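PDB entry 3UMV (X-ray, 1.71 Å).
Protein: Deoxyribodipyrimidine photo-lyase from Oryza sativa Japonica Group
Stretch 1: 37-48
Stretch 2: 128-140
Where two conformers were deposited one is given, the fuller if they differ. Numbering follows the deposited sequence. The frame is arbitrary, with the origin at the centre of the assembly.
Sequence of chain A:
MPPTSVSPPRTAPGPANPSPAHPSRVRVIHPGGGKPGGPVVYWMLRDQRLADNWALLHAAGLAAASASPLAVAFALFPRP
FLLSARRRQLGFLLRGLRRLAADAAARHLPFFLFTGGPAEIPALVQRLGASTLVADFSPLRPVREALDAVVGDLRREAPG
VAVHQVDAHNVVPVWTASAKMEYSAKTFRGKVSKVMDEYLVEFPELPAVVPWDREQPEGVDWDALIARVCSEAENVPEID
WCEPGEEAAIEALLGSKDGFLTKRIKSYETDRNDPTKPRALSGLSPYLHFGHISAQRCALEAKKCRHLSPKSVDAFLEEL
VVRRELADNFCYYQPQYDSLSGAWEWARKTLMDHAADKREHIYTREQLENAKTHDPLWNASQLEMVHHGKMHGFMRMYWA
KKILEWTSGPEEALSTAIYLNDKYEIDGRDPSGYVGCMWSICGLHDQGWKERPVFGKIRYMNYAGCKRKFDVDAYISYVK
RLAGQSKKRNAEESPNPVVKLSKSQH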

# COMPACT_ATOMS: atom_id res chain seq x y z
N GLY A 37 -1.93 10.46 -32.97
CA GLY A 37 -3.33 10.41 -33.33
C GLY A 37 -4.00 9.20 -32.71
O GLY A 37 -5.22 9.14 -32.60
N GLY A 38 -3.18 8.23 -32.31
CA GLY A 38 -3.69 7.04 -31.64
C GLY A 38 -4.03 7.33 -30.19
O GLY A 38 -3.42 8.20 -29.57
N PRO A 39 -5.02 6.60 -29.64
CA PRO A 39 -5.45 6.75 -28.25
C PRO A 39 -4.31 6.63 -27.25
O PRO A 39 -3.30 5.96 -27.51
N VAL A 40 -4.46 7.29 -26.10
CA VAL A 40 -3.58 7.07 -24.97
C VAL A 40 -4.33 6.22 -23.96
O VAL A 40 -5.50 6.49 -23.65
N VAL A 41 -3.67 5.18 -23.45
CA VAL A 41 -4.29 4.29 -22.47
C VAL A 41 -3.52 4.36 -21.16
O VAL A 41 -2.31 4.15 -21.16
N TYR A 42 -4.22 4.66 -20.07
CA TYR A 42 -3.64 4.59 -18.73
C TYR A 42 -4.02 3.24 -18.12
O TYR A 42 -5.19 2.97 -17.86
N TRP A 43 -3.01 2.39 -17.95
CA TRP A 43 -3.18 1.13 -17.25
C TRP A 43 -3.09 1.42 -15.76
O TRP A 43 -2.01 1.57 -15.20
N MET A 44 -4.26 1.55 -15.13
CA MET A 44 -4.37 1.80 -13.70
C MET A 44 -4.13 0.50 -12.93
O MET A 44 -4.75 -0.51 -13.23
N LEU A 45 -3.24 0.54 -11.94
CA LEU A 45 -3.04 -0.61 -11.08
C LEU A 45 -2.93 -0.21 -9.62
O LEU A 45 -3.80 -0.55 -8.83
N ARG A 46 -1.88 0.52 -9.27
CA ARG A 46 -1.70 0.91 -7.87
C ARG A 46 -2.57 2.07 -7.44
O ARG A 46 -2.98 2.15 -6.27
N ASP A 47 -2.88 2.98 -8.36
CA ASP A 47 -3.52 4.22 -7.94
C ASP A 47 -4.96 4.31 -8.44
O ASP A 47 -5.25 4.92 -9.47
N GLN A 48 -5.85 3.69 -7.66
CA GLN A 48 -7.24 3.49 -8.04
C GLN A 48 -8.11 4.69 -7.69
O GLN A 48 -8.97 4.62 -6.79
N LEU A 128 -7.00 -0.91 -30.28
CA LEU A 128 -7.30 0.51 -30.34
C LEU A 128 -6.33 1.26 -31.22
O LEU A 128 -6.55 2.42 -31.55
N GLY A 129 -5.23 0.60 -31.59
CA GLY A 129 -4.14 1.28 -32.25
C GLY A 129 -3.60 2.41 -31.40
O GLY A 129 -3.40 3.52 -31.89
N ALA A 130 -3.35 2.12 -30.12
CA ALA A 130 -2.89 3.13 -29.17
C ALA A 130 -1.49 3.63 -29.51
O ALA A 130 -0.65 2.89 -30.02
N SER A 131 -1.25 4.91 -29.25
CA SER A 131 0.06 5.51 -29.46
C SER A 131 0.92 5.32 -28.23
O SER A 131 2.11 5.04 -28.32
N THR A 132 0.31 5.47 -27.06
CA THR A 132 1.05 5.37 -25.81
C THR A 132 0.30 4.59 -24.73
O THR A 132 -0.90 4.77 -24.55
N LEU A 133 1.02 3.74 -24.02
CA LEU A 133 0.53 3.12 -22.80
C LEU A 133 1.23 3.78 -21.61
O LEU A 133 2.45 3.87 -21.59
N VAL A 134 0.45 4.25 -20.64
CA VAL A 134 1.03 4.82 -19.42
C VAL A 134 0.73 3.90 -18.26
O VAL A 134 -0.42 3.55 -18.03
N ALA A 135 1.74 3.50 -17.51
CA ALA A 135 1.49 2.70 -16.31
C ALA A 135 1.85 3.48 -15.05
O ALA A 135 2.66 4.40 -15.12
N ASP A 136 1.24 3.13 -13.92
CA ASP A 136 1.68 3.65 -12.64
C ASP A 136 2.75 2.75 -12.03
O ASP A 136 3.23 1.81 -12.68
N PHE A 137 3.19 3.06 -10.81
CA PHE A 137 4.37 2.40 -10.24
C PHE A 137 4.14 1.68 -8.93
O PHE A 137 3.54 2.22 -8.00
N SER A 138 4.65 0.45 -8.87
CA SER A 138 4.75 -0.31 -7.62
C SER A 138 6.04 -1.10 -7.65
O SER A 138 6.42 -1.62 -8.69
N PRO A 139 6.72 -1.21 -6.49
CA PRO A 139 7.97 -1.98 -6.46
C PRO A 139 7.74 -3.47 -6.21
O PRO A 139 8.70 -4.25 -6.20
N LEU A 140 6.50 -3.88 -5.99
CA LEU A 140 6.26 -5.28 -5.64
C LEU A 140 6.56 -6.18 -6.84
O LEU A 140 6.18 -5.86 -7.98

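Packing between residues 37-48 and 128-140 of rice deoxyribodipyrimidine photo-lyase, followed along the second stretch. The two segments run as neighbouring parallel strands, and side chains from successive residues alternate between the two faces of the sheet. Leu-128 points toward the first stretch in an m,t rotamer; its CD1 lies 3.9 Å from Val-41 CG2 and its CB 4.2 Å from Pro-39 CG, so it closes the apolar cluster at this end. Gly-129, with positive phi just after a helix, has no side chain, but its carbonyl O approaches Gly-38 CA at 3.5 Å. A CB on Gly-38 would clash with that oxygen, so the close backbone approach here depends on glycine. Ala-130 is directed sideways, and its CB meets Val-41 CG2 at 4.1 Å. Ser-131, given here in one of two deposited conformers, is in the p rotamer; its N donates to Pro-39 O (2.9 Å), and its OG sits 2.9 Å from Gly-38 O. Water 1 joins the same pair, donating to Gly-38 O (2.8 Å from the water O) and lying 2.6 Å from Ser-131 OG.

Thr-132, an m rotamer, lies on the face shared with Val-40, Tyr-42 and Val-134; its carbonyl O accepts from Val-41 N at 3.0 Å. Leu-133 (t,p) lies on the other face, with Val-41, Trp-43 and Ala-135. The end of its side chain comes nearer to the first stretch, placing CD1 3.8 Å from Trp-43 CB and 4.2 Å from Val-41 CG1. Val-134, like Val-40 a t rotamer, brings CG2 to 4.2 Å from Val-40 CG1, while its backbone bonds twice: N to Val-41 O and O from Trp-43 N, both N-to-O distances 2.8 Å. Its carbonyl O also lies at the edge of the Tyr-42 ring. Ala-135 offers a small methyl to the t-rotamer Trp-43, with CB 4.3 Å from CE3.

Asp-136, in the p rotamer and pointing toward the first stretch, is the polar hub. Its OD1 accepts from Tyr-42 OH (2.7 Å), Leu-45 N (3.0 Å) and Asp-47 N (3.2 Å), and its OD2 from Arg-46 N (3.0 Å), so one carboxylate gathers the backbone amides of the turn that follows the strand. Water 2 fills the gap beside it, donating to Asp-136 OD2 and Trp-43 O and accepting from Asp-136 N.

Phe-137 (chi1 t) turns its CA-to-CB bond away; its carbonyl O takes a 3.1 Å hydrogen bond from NH1 of the extended, all-t Arg-46 at the edge of the guanidinium. Water 3 accepts from Phe-137 N and donates to Asp-47 OD1, linking the stretches again. Ser-138 (t) points its CA-to-CB bond toward the first stretch, with CB 3.9 Å from Arg-46 CD, and Pro-139 CD lies 3.6 Å from Arg-46 NH1. Leu-140 (m,t), at the N-cap position before a helix, makes no contact with the first stretch.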

# COMPACT_ATOMS: atom_id res chain seq x y z
CB PRO A 39 -6.43 5.59 -28.06
CG PRO A 39 -6.97 5.32 -29.47
CD PRO A 39 -5.80 5.60 -30.38
CB VAL A 40 -3.18 8.41 -24.31
CG1 VAL A 40 -2.32 8.15 -23.06
CG2 VAL A 40 -2.46 9.32 -25.32
CB VAL A 41 -4.29 2.83 -22.94
CG1 VAL A 41 -4.88 1.91 -21.86
CG2 VAL A 41 -5.04 2.70 -24.25
CB TYR A 42 -4.11 5.76 -17.85
CG TYR A 42 -3.86 5.59 -16.36
CD1 TYR A 42 -2.69 4.99 -15.89
CD2 TYR A 42 -4.78 6.05 -15.42
CE1 TYR A 42 -2.46 4.83 -14.53
CE2 TYR A 42 -4.55 5.90 -14.05
CZ TYR A 42 -3.39 5.30 -13.61
OH TYR A 42 -3.15 5.15 -12.26
CB TRP A 43 -2.11 0.13 -17.71
CG TRP A 43 -2.09 -1.16 -16.92
CD1 TRP A 43 -3.05 -1.61 -16.05
CD2 TRP A 43 -1.04 -2.15 -16.89
NE1 TRP A 43 -2.68 -2.82 -15.52
CE2 TRP A 43 -1.45 -3.17 -16.01
CE3 TRP A 43 0.20 -2.26 -17.53
CZ2 TRP A 43 -0.65 -4.30 -15.74
CZ3 TRP A 43 0.99 -3.39 -17.27
CH2 TRP A 43 0.56 -4.39 -16.39
CB MET A 44 -5.78 2.29 -13.41
CG MET A 44 -6.06 2.59 -11.93
SD MET A 44 -7.79 3.04 -11.72
CE MET A 44 -7.79 4.77 -12.19
CB LEU A 45 -1.83 -1.44 -11.52
CG LEU A 45 -1.74 -2.82 -10.88
CD1 LEU A 45 -0.99 -3.75 -11.83
CD2 LEU A 45 -1.05 -2.76 -9.50
CB ARG A 46 -0.24 1.22 -7.56
CG ARG A 46 0.06 1.22 -6.06
CD ARG A 46 1.50 1.59 -5.82
NE ARG A 46 1.91 1.43 -4.44
CZ ARG A 46 3.14 1.68 -4.02
NH1 ARG A 46 4.05 2.09 -4.90
NH2 ARG A 46 3.47 1.51 -2.75
CB ASP A 47 -2.65 5.41 -8.36
CG ASP A 47 -1.28 5.38 -7.67
OD1 ASP A 47 -0.31 4.96 -8.32
OD2 ASP A 47 -1.19 5.73 -6.47
CB GLN A 48 -7.75 2.20 -7.42
CG GLN A 48 -6.95 0.99 -7.90
CD GLN A 48 -6.99 -0.18 -6.95
OE1 GLN A 48 -7.98 -0.40 -6.25
NE2 GLN A 48 -5.91 -0.95 -6.93
CB LEU A 128 -7.22 1.12 -28.93
CG LEU A 128 -8.21 0.70 -27.86
CD1 LEU A 128 -7.87 1.42 -26.54
CD2 LEU A 128 -9.63 0.98 -28.30
CB ALA A 130 -2.92 2.57 -27.73
CB SER A 131 -0.09 7.00 -29.75
OG SER A 131 -0.73 7.64 -28.66
CB THR A 132 1.40 6.77 -25.26
OG1 THR A 132 2.03 7.54 -26.29
CG2 THR A 132 2.35 6.66 -24.06
CB LEU A 133 0.85 1.62 -22.80
CG LEU A 133 0.58 0.84 -21.51
CD1 LEU A 133 -0.90 0.72 -21.24
CD2 LEU A 133 1.23 -0.54 -21.58
CB VAL A 134 0.45 6.21 -19.11
CG1 VAL A 134 1.06 6.76 -17.81
CG2 VAL A 134 0.67 7.15 -20.30
CB ALA A 135 2.27 1.38 -16.36
CB ASP A 136 0.50 3.98 -11.67
CG ASP A 136 -0.47 2.79 -11.46
OD1 ASP A 136 -1.70 3.03 -11.33
OD2 ASP A 136 -0.01 1.64 -11.37
CB PHE A 137 5.51 3.40 -10.00
CG PHE A 137 6.61 2.83 -9.15
CD1 PHE A 137 6.65 3.09 -7.79
CD2 PHE A 137 7.56 1.99 -9.70
CE1 PHE A 137 7.66 2.54 -6.99
CE2 PHE A 137 8.57 1.42 -8.91
CZ PHE A 137 8.61 1.70 -7.54
CB SER A 138 3.58 -1.29 -7.47
OG SER A 138 3.87 -2.22 -6.44
CB PRO A 139 8.72 -1.37 -5.26
CG PRO A 139 7.62 -0.93 -4.33
CD PRO A 139 6.49 -0.47 -5.24
CB LEU A 140 4.83 -5.49 -5.18
CG LEU A 140 4.49 -4.74 -3.88
CD1 LEU A 140 3.14 -5.21 -3.39
CD2 LEU A 140 5.59 -4.96 -2.80
O HOH W 1 -1.45 10.07 -28.97
O HOH W 2 0.04 0.30 -13.88
O HOH W 3 2.25 4.80 -8.69